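PDB 4M8B: YHR177W from Saccharomyces cerevisiae, which probably binds DNA as a fungal transcription regulator through its WOPR domain, of the Gti1/Pac2 family, to which this fragment belongs. Local coordinates for residues P170-K173 / L174-A177. Residues are numbered along the deposited sequence; the frame is centred on the assembly and turned at random.
Sequences PSQK and LLDA
Ser171 meets Leu174 at the N-terminus of helix 172-179, a short C-terminal helix of this WOPR-domain fragment, in an N-cap arrangement. The serine hydroxyl accepts a weak bond from the backbone of Leu174 (Ser171 OG to Leu174 N, 3.4 Å), while Ser171 O takes Leu175 N at 3.2 Å in the carbonyl plane, opening the helical i to i+4 pattern. The next two bonds of that pattern run from Asp176 N to Gln172 O and from Ala177 N to Lys173 O.

On the outer face, Gln172 bridges one turn of helix to Asp176. From CB its chain runs to a CG anti to the backbone N (chi1 -171°), where Gln172 CG lies 3.7 Å from Asp176 OD2. A bend at chi2 (64°) then swings the amide back alongside the helix. There Gln172 OE1 touches Leu175 CD1 at 3.9 Å, and Gln172 NE2 donates to Asp176 OD1 at 3.2 Å. The acceptor lies close to the amide plane, but the donor comes from above the carboxylate plane, the two flat groups being turned 59° apart. Gln172 is exposed to solvent and Asp176 partly so.

The inner face is largely apolar. Leu174 packs on Leu125 and Phe127 of strand 113-128 and on Phe27 of helix 16-28, so helix 172-179 rests against both; a hydrogen bond from Ser171 N to Gln24 OE1 ties the cap to helix 16-28. Pro170, just ahead of the cap, lies on Ala20 of the same helix, and Pro170 CB is 4.1 Å from Leu175 CG.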
loop_
_atom_site.group_PDB
_atom_site.type_symbol
_atom_site.label_atom_id
_atom_site.label_comp_id
_atom_site.label_asym_id
_atom_site.label_seq_id
_atom_site.Cartn_x
_atom_site.Cartn_y
_atom_site.Cartn_z
ATOM N N PRO C 170 16.762 -0.193 9.058
ATOM C CA PRO C 170 16.934 0.739 7.933
ATOM C C PRO C 170 18.268 1.486 7.938
ATOM O O PRO C 170 18.676 1.993 8.980
ATOM C CB PRO C 170 15.793 1.750 8.134
ATOM C CG PRO C 170 14.869 1.130 9.146
ATOM C CD PRO C 170 15.740 0.277 10.006
ATOM N N SER C 171 18.925 1.567 6.783
ATOM C CA SER C 171 20.113 2.402 6.636
ATOM C C SER C 171 19.704 3.863 6.772
ATOM O O SER C 171 18.562 4.218 6.479
ATOM C CB SER C 171 20.774 2.175 5.277
ATOM O OG SER C 171 19.984 2.710 4.230
ATOM N N GLN C 172 20.627 4.709 7.216
ATOM C CA GLN C 172 20.315 6.118 7.426
ATOM C C GLN C 172 19.935 6.813 6.121
ATOM O O GLN C 172 19.102 7.721 6.115
ATOM C CB GLN C 172 21.484 6.848 8.093
ATOM C CG GLN C 172 21.144 8.264 8.541
ATOM C CD GLN C 172 20.071 8.295 9.615
ATOM O OE1 GLN C 172 20.033 7.437 10.496
ATOM N NE2 GLN C 172 19.190 9.287 9.543
ATOM N N LYS C 173 20.545 6.382 5.020
ATOM C CA LYS C 173 20.244 6.958 3.713
ATOM C C LYS C 173 18.776 6.746 3.360
ATOM O O LYS C 173 18.154 7.589 2.713
ATOM C CB LYS C 173 21.149 6.365 2.626
ATOM C CG LYS C 173 20.970 7.017 1.260
ATOM C CD LYS C 173 21.999 6.541 0.235
ATOM C CE LYS C 173 21.705 5.134 -0.263
ATOM N NZ LYS C 173 22.212 4.916 -1.651
ATOM N N LEU C 174 18.227 5.618 3.800
ATOM C CA LEU C 174 16.821 5.306 3.579
ATOM C C LEU C 174 15.936 6.181 4.460
ATOM O O LEU C 174 14.935 6.730 4.000
ATOM C CB LEU C 174 16.553 3.825 3.860
ATOM C CG LEU C 174 15.143 3.306 3.574
ATOM C CD1 LEU C 174 14.769 3.578 2.130
ATOM C CD2 LEU C 174 15.036 1.818 3.883
ATOM N N LEU C 175 16.319 6.312 5.726
ATOM C CA LEU C 175 15.588 7.154 6.665
ATOM C C LEU C 175 15.548 8.613 6.208
ATOM O O LEU C 175 14.518 9.280 6.320
ATOM C CB LEU C 175 16.186 7.038 8.071
ATOM C CG LEU C 175 15.816 5.768 8.844
ATOM C CD1 LEU C 175 16.529 5.699 10.187
ATOM C CD2 LEU C 175 14.313 5.698 9.038
ATOM N N ASP C 176 16.668 9.102 5.682
ATOM C CA ASP C 176 16.742 10.473 5.187
ATOM C C ASP C 176 15.849 10.654 3.965
ATOM O O ASP C 176 15.084 11.615 3.879
ATOM C CB ASP C 176 18.187 10.855 4.852
ATOM C CG ASP C 176 19.063 10.972 6.087
ATOM O OD1 ASP C 176 18.528 11.291 7.170
ATOM O OD2 ASP C 176 20.287 10.748 5.972
ATOM N N ALA C 177 15.950 9.717 3.026
ATOM C CA ALA C 177 15.129 9.736 1.821
ATOM C C ALA C 177 13.636 9.724 2.150
ATOM O O ALA C 177 12.837 10.390 1.490
ATOM C CB ALA C 177 15.485 8.560 0.926
#